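Local coordinates for protein arabinogalactan endo-1,4-beta-galactosidase (PDB 7OSK) that probably cleaves internal beta-1,4-galactosidic bonds of arabinogalactan, through the calcium-carrying glycoside hydrolase family 53 domain that makes up this chain, at residues Ala204-Thr207 with Gln208-Leu212; Ser323-Gly326 with Gln327-Phe330; Ala122-Ala126 with Lys127-Val131. All coordinates share one frame; numbering follows the deposited sequence.

Each contact is local, between residues adjoining in sequence, and along the chain the three follow in series, without nesting or crossing. Contact 3 comes first: residues 122-131 end helix 114-126 and turn the chain into strand 130-135. Contact 1, at 204-212, starts helix 206-223, which runs between strands 185-188 and 228-234. Contact 2, at 323-330, starts helix 324-342, which precedes the last strand, 346-352. They thus mark one helix end and two helix beginnings around an eight-stranded TIM barrel. None touches another: contacts 2 and 3 approach to about 17 Å between nearest atoms, while contacts 1 and 2 lie on opposite sides of the chain's centre.

Contact 1: Ala204-Thr207 with Gln208-Leu212; sequences ANWT and QFVGL
The amide of F209 gives its hydrogen to the carbonyl oxygen of N205, with 2.7 Å between F209 N and N205 O. This is the opening i to i+4 bond of helix 206-223, an outer helix of the TIM barrel, lying between strands 185-188 and 228-234 in a beta-alpha-beta unit. N205 occupies the N-cap position and is the centre of an inverse gamma turn, closed by a weak bond from W206 N to A204 O. The next turn bond runs from V210 N to W206 O, at 2.8 Å.

On the side of the helix, W206 serves two residues of the following turn with one face of its indole. CG lies anti to the backbone N (chi1 -172°), which brings the large ring alongside F209 and V210. F209 meets the six-membered ring edge-on, in a T-shaped stack with planes at 83° and centroids of W206 and F209 5.2 Å apart; F209 CD2 comes within 3.6 Å of W206 CE3. Over the five-membered ring sits a methyl of V210 in a CH-pi contact. A flat, wide side chain suits this place because it can receive both neighbours at once. Beyond the segments, R247 makes a cation-pi contact with the indole and F244 packs edge-to-face against it, while S251 OG is hydrogen-bonded to W206 NE1. Replaced by an alanine, W206 would probably leave F209 and V210 without the surface they rest on and S251 OG without its indole partner. The V210 methyl concerned is CG2, 3.7 Å from the centroid of the five-membered ring of W206 and 29° off its normal.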
loop_
_atom_site.group_PDB
_atom_site.type_symbol
_atom_site.label_atom_id
_atom_site.label_comp_id
_atom_site.label_asym_id
_atom_site.label_seq_id
_atom_site.Cartn_x
_atom_site.Cartn_y
_atom_site.Cartn_z
ATOM N N ALA A 204 -8.271 -22.034 0.441
ATOM C CA ALA A 204 -8.784 -23.394 0.329
ATOM C C ALA A 204 -9.162 -23.917 1.711
ATOM O O ALA A 204 -10.246 -24.472 1.900
ATOM C CB ALA A 204 -7.755 -24.297 -0.321
ATOM N N ASN A 205 -8.262 -23.739 2.673
ATOM C CA ASN A 205 -8.581 -23.995 4.071
ATOM C C ASN A 205 -9.313 -22.790 4.645
ATOM O O ASN A 205 -8.795 -22.101 5.523
ATOM C CB ASN A 205 -7.318 -24.278 4.887
ATOM C CG ASN A 205 -6.408 -25.285 4.224
ATOM O OD1 ASN A 205 -5.405 -24.919 3.613
ATOM N ND2 ASN A 205 -6.751 -26.563 4.339
ATOM N N TRP A 206 -10.513 -22.534 4.133
ATOM C CA TRP A 206 -11.254 -21.331 4.491
ATOM C C TRP A 206 -11.485 -21.218 5.989
ATOM O O TRP A 206 -11.370 -20.135 6.557
ATOM C CB TRP A 206 -12.600 -21.294 3.774
ATOM C CG TRP A 206 -13.302 -19.996 3.972
ATOM C CD1 TRP A 206 -14.274 -19.717 4.887
ATOM C CD2 TRP A 206 -13.071 -18.783 3.249
ATOM N NE1 TRP A 206 -14.669 -18.407 4.772
ATOM C CE2 TRP A 206 -13.944 -17.811 3.773
ATOM C CE3 TRP A 206 -12.212 -18.427 2.203
ATOM C CZ2 TRP A 206 -13.984 -16.509 3.288
ATOM C CZ3 TRP A 206 -12.254 -17.136 1.724
ATOM C CH2 TRP A 206 -13.132 -16.190 2.265
ATOM N N THR A 207 -11.820 -22.335 6.623
ATOM C CA THR A 207 -12.089 -22.349 8.057
ATOM C C THR A 207 -10.879 -21.856 8.846
ATOM O O THR A 207 -10.998 -20.988 9.712
ATOM C CB THR A 207 -12.470 -23.761 8.541
ATOM O OG1 THR A 207 -13.545 -24.271 7.739
ATOM C CG2 THR A 207 -12.894 -23.734 10.004
ATOM N N GLN A 208 -9.714 -22.413 8.536
ATOM C CA GLN A 208 -8.480 -22.035 9.209
ATOM C C GLN A 208 -8.062 -20.628 8.808
ATOM O O GLN A 208 -7.544 -19.864 9.622
ATOM C CB GLN A 208 -7.372 -23.035 8.881
ATOM C CG GLN A 208 -7.631 -24.422 9.437
ATOM C CD GLN A 208 -6.424 -25.332 9.330
ATOM O OE1 GLN A 208 -5.546 -25.127 8.490
ATOM N NE2 GLN A 208 -6.371 -26.342 10.192
ATOM N N PHE A 209 -8.292 -20.304 7.541
ATOM C CA PHE A 209 -8.034 -18.972 7.006
ATOM C C PHE A 209 -8.788 -17.910 7.814
ATOM O O PHE A 209 -8.222 -16.879 8.174
ATOM C CB PHE A 209 -8.433 -18.930 5.524
ATOM C CG PHE A 209 -8.366 -17.561 4.894
ATOM C CD1 PHE A 209 -7.415 -16.631 5.284
ATOM C CD2 PHE A 209 -9.262 -17.212 3.898
ATOM C CE1 PHE A 209 -7.366 -15.379 4.693
ATOM C CE2 PHE A 209 -9.216 -15.965 3.304
ATOM C CZ PHE A 209 -8.270 -15.048 3.702
ATOM N N VAL A 210 -10.055 -18.181 8.117
ATOM C CA VAL A 210 -10.889 -17.233 8.858
ATOM C C VAL A 210 -10.481 -17.159 10.326
ATOM O O VAL A 210 -10.591 -16.110 10.958
ATOM C CB VAL A 210 -12.381 -17.610 8.763
ATOM C CG1 VAL A 210 -13.221 -16.778 9.730
ATOM C CG2 VAL A 210 -12.877 -17.421 7.342
ATOM N N GLY A 211 -10.024 -18.279 10.870
ATOM C CA GLY A 211 -9.557 -18.313 12.241
ATOM C C GLY A 211 -8.353 -17.410 12.432
ATOM O O GLY A 211 -8.276 -16.664 13.407
ATOM N N LEU A 212 -7.411 -17.479 11.495
ATOM C CA LEU A 212 -6.214 -16.650 11.549
ATOM C C LEU A 212 -6.549 -15.192 11.270
ATOM O O LEU A 212 -5.975 -14.287 11.875
ATOM C CB LEU A 212 -5.170 -17.149 10.546
ATOM C CG LEU A 212 -4.541 -18.509 10.865
ATOM C CD1 LEU A 212 -3.658 -18.980 9.720
ATOM C CD2 LEU A 212 -3.743 -18.444 12.157
#

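Contact 2: Ser323-Gly326 with Gln327-Phe330; sequences SIQG and QASF
S329 turns its side chain back over the preceding turn of the helix, toward Q325. S329 CB lies 3.3 Å from Q325 O, with G326 O a little farther off. OG then stands beside its own backbone N (chi1 -62°), and this torsion carries the hydroxyl down to the same carbonyl: S329 OG donates to Q325 O at 2.8 Å, from above the carbonyl plane. S329 N also donates to Q325 O at 2.8 Å, nearly in line with the C=O bond, so one oxygen takes two hydrogens from one residue. Serine is short enough for such a return to the backbone i-4 to it. The bent chain of Q325 brings NE2 to 3.4 Å from S329 OG, and the same NE2 is hydrogen-bonded to I39 O.

All this happens in the first turns of helix 324-342, an outer helix of the TIM barrel. S323 is its N-cap: the hydroxyl oxygen accepts from G326 N, with OG and N 2.9 Å apart, and so occupies an amide that has no earlier turn to bond to. S323 O receives Q327 N at 2.8 Å. Q327 CB passes close to that same carbonyl, and the extended chain beyond it leads away to Y351 OH and A376 O, which take hydrogens from NE2, and to S387 OG, bonded to OE1.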
loop_
_atom_site.group_PDB
_atom_site.type_symbol
_atom_site.label_atom_id
_atom_site.label_comp_id
_atom_site.label_asym_id
_atom_site.label_seq_id
_atom_site.Cartn_x
_atom_site.Cartn_y
_atom_site.Cartn_z
ATOM N N SER A 323 4.276 9.505 -19.365
ATOM C CA SER A 323 4.903 10.801 -19.121
ATOM C C SER A 323 4.491 11.309 -17.750
ATOM O O SER A 323 3.621 10.728 -17.103
ATOM C CB SER A 323 4.510 11.819 -20.190
ATOM O OG SER A 323 3.104 12.010 -20.213
ATOM N N ILE A 324 5.102 12.404 -17.314
ATOM C CA ILE A 324 4.754 12.993 -16.031
ATOM C C ILE A 324 3.300 13.451 -16.064
ATOM O O ILE A 324 2.573 13.311 -15.083
ATOM C CB ILE A 324 5.680 14.173 -15.677
ATOM C CG1 ILE A 324 7.144 13.712 -15.702
ATOM C CG2 ILE A 324 5.305 14.747 -14.314
ATOM C CD1 ILE A 324 8.156 14.778 -15.316
ATOM N N GLN A 325 2.881 13.993 -17.204
ATOM C CA GLN A 325 1.486 14.370 -17.413
ATOM C C GLN A 325 0.590 13.134 -17.433
ATOM O O GLN A 325 -0.492 13.130 -16.845
ATOM C CB GLN A 325 1.328 15.147 -18.723
ATOM C CG GLN A 325 -0.097 15.602 -19.019
ATOM C CD GLN A 325 -0.567 16.688 -18.075
ATOM O OE1 GLN A 325 -0.182 17.850 -18.208
ATOM N NE2 GLN A 325 -1.406 16.317 -17.113
ATOM N N GLY A 326 1.044 12.094 -18.125
ATOM C CA GLY A 326 0.278 10.869 -18.251
ATOM C C GLY A 326 0.090 10.185 -16.914
ATOM O O GLY A 326 -0.936 9.548 -16.671
ATOM N N GLN A 327 1.091 10.313 -16.048
ATOM C CA GLN A 327 1.017 9.776 -14.697
ATOM C C GLN A 327 -0.025 10.540 -13.890
ATOM O O GLN A 327 -0.873 9.947 -13.226
ATOM C CB GLN A 327 2.384 9.858 -14.008
ATOM C CG GLN A 327 2.400 9.334 -12.572
ATOM C CD GLN A 327 3.715 9.596 -11.859
ATOM O OE1 GLN A 327 4.237 10.710 -11.879
ATOM N NE2 GLN A 327 4.256 8.563 -11.221
ATOM N N ALA A 328 0.049 11.864 -13.961
ATOM C CA ALA A 328 -0.846 12.727 -13.205
ATOM C C ALA A 328 -2.285 12.575 -13.685
ATOM O O ALA A 328 -3.218 12.551 -12.880
ATOM C CB ALA A 328 -0.400 14.176 -13.319
ATOM N N SER A 329 -2.459 12.475 -14.999
ATOM C CA SER A 329 -3.785 12.311 -15.586
ATOM C C SER A 329 -4.449 11.048 -15.055
ATOM O O SER A 329 -5.642 11.040 -14.750
ATOM C CB SER A 329 -3.698 12.258 -17.112
ATOM O OG SER A 329 -3.173 13.464 -17.636
ATOM N N PHE A 330 -3.667 9.979 -14.943
ATOM C CA PHE A 330 -4.177 8.717 -14.425
ATOM C C PHE A 330 -4.618 8.836 -12.968
ATOM O O PHE A 330 -5.690 8.352 -12.602
ATOM C CB PHE A 330 -3.122 7.619 -14.557
ATOM C CG PHE A 330 -3.340 6.462 -13.627
ATOM C CD1 PHE A 330 -4.456 5.652 -13.758
ATOM C CD2 PHE A 330 -2.434 6.186 -12.618
ATOM C CE1 PHE A 330 -4.665 4.590 -12.900
ATOM C CE2 PHE A 330 -2.636 5.122 -11.758
ATOM C CZ PHE A 330 -3.753 4.324 -11.901
#

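Contact 3: Ala122-Ala126 with Lys127-Val131; sequences AKAKA and KGFGV
F129 carries CG beside its own backbone N (chi1 -68°) and turns its ring about the CB-CG bond with chi2 at 88°, which presents an edge of the ring to the carbonyl of A124. The ring atom nearest the oxygen is F129 CD1, 3.2 Å from A124 O, which lies near the ring plane. F129 CB meets A124 CB at 4.0 Å. Alanine suits this place, since its small side chain allows the phenyl group to fold back on the helix. Both residues also pack against L80 of helix 79-85 and I91 of strand 90-95, and K84 makes a cation-pi contact with the F129 ring.

Two amides hold A124 O itself. F129 N donates to A124 O at 3.0 Å and K127 N to A124 O at 2.9 Å, from opposite faces of its carbonyl plane. K127 N also makes a weak bond to K123 O. The aliphatic part of the K127 side chain runs past that carbonyl, with CG 3.5 Å from K123 O. On the other flank of the turn, the CB of K125 lies 4.3 Å from V131 CG2, at the start of the strand.

G128 has a positive phi of 92°, at which a CB would press on the carbonyl oxygen of K127; glycine accommodates the turn. With F129 N bonded to A124 O and G128 N weakly to K125 O, this is a Schellman motif with G128 at C-prime, ending helix 114-126 and leading into strand 130-135 of a beta-alpha-beta unit in the TIM barrel.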
loop_
_atom_site.group_PDB
_atom_site.type_symbol
_atom_site.label_atom_id
_atom_site.label_comp_id
_atom_site.label_asym_id
_atom_site.label_seq_id
_atom_site.Cartn_x
_atom_site.Cartn_y
_atom_site.Cartn_z
ATOM N N ALA A 122 5.709 7.324 13.259
ATOM C CA ALA A 122 5.655 8.226 14.404
ATOM C C ALA A 122 5.866 9.667 13.957
ATOM O O ALA A 122 5.149 10.572 14.386
ATOM C CB ALA A 122 6.700 7.833 15.440
ATOM N N LYS A 123 6.852 9.870 13.089
ATOM C CA LYS A 123 7.169 11.199 12.584
ATOM C C LYS A 123 6.058 11.712 11.676
ATOM O O LYS A 123 5.761 12.908 11.660
ATOM C CB LYS A 123 8.501 11.180 11.834
ATOM C CG LYS A 123 9.703 10.913 12.729
ATOM C CD LYS A 123 10.969 10.693 11.917
ATOM C CE LYS A 123 12.137 10.296 12.807
ATOM N NZ LYS A 123 13.352 9.968 12.010
ATOM N N ALA A 124 5.445 10.802 10.924
ATOM C CA ALA A 124 4.351 11.154 10.026
ATOM C C ALA A 124 3.119 11.592 10.810
ATOM O O ALA A 124 2.514 12.621 10.503
ATOM C CB ALA A 124 4.012 9.984 9.123
ATOM N N LYS A 125 2.751 10.810 11.821
ATOM C CA LYS A 125 1.586 11.124 12.637
ATOM C C LYS A 125 1.832 12.404 13.427
ATOM O O LYS A 125 0.897 13.126 13.771
ATOM C CB LYS A 125 1.255 9.968 13.582
ATOM C CG LYS A 125 -0.212 9.925 14.003
ATOM C CD LYS A 125 -0.507 8.772 14.954
ATOM C CE LYS A 125 0.077 9.024 16.338
ATOM N NZ LYS A 125 -0.208 7.907 17.289
ATOM N N ALA A 126 3.101 12.681 13.709
ATOM C CA ALA A 126 3.481 13.916 14.380
ATOM C C ALA A 126 3.305 15.106 13.442
ATOM O O ALA A 126 3.080 16.233 13.888
ATOM C CB ALA A 126 4.915 13.832 14.872
ATOM N N LYS A 127 3.410 14.845 12.142
ATOM C CA LYS A 127 3.263 15.884 11.126
ATOM C C LYS A 127 1.842 15.921 10.552
ATOM O O LYS A 127 1.608 16.488 9.483
ATOM C CB LYS A 127 4.288 15.674 10.007
ATOM C CG LYS A 127 5.690 16.169 10.358
ATOM C CD LYS A 127 6.677 15.915 9.226
ATOM C CE LYS A 127 7.876 16.853 9.302
ATOM N NZ LYS A 127 8.649 16.716 10.565
ATOM N N GLY A 128 0.897 15.314 11.267
ATOM C CA GLY A 128 -0.512 15.411 10.923
ATOM C C GLY A 128 -1.044 14.320 10.010
ATOM O O GLY A 128 -2.252 14.233 9.795
ATOM N N PHE A 129 -0.157 13.486 9.474
ATOM C CA PHE A 129 -0.562 12.436 8.541
ATOM C C PHE A 129 -1.401 11.350 9.209
ATOM O O PHE A 129 -1.288 11.112 10.414
ATOM C CB PHE A 129 0.663 11.783 7.896
ATOM C CG PHE A 129 1.419 12.680 6.959
ATOM C CD1 PHE A 129 2.428 13.504 7.430
ATOM C CD2 PHE A 129 1.135 12.683 5.604
ATOM C CE1 PHE A 129 3.132 14.322 6.566
ATOM C CE2 PHE A 129 1.836 13.499 4.737
ATOM C CZ PHE A 129 2.836 14.317 5.218
ATOM N N GLY A 130 -2.241 10.697 8.410
ATOM C CA GLY A 130 -2.904 9.472 8.821
ATOM C C GLY A 130 -2.019 8.296 8.454
ATOM O O GLY A 130 -1.259 8.376 7.488
ATOM N N VAL A 131 -2.108 7.212 9.219
ATOM C CA VAL A 131 -1.217 6.069 9.032
ATOM C C VAL A 131 -1.981 4.763 8.816
ATOM O O VAL A 131 -2.790 4.359 9.652
ATOM C CB VAL A 131 -0.275 5.901 10.243
ATOM C CG1 VAL A 131 0.626 4.680 10.065
ATOM C CG2 VAL A 131 0.564 7.154 10.439
#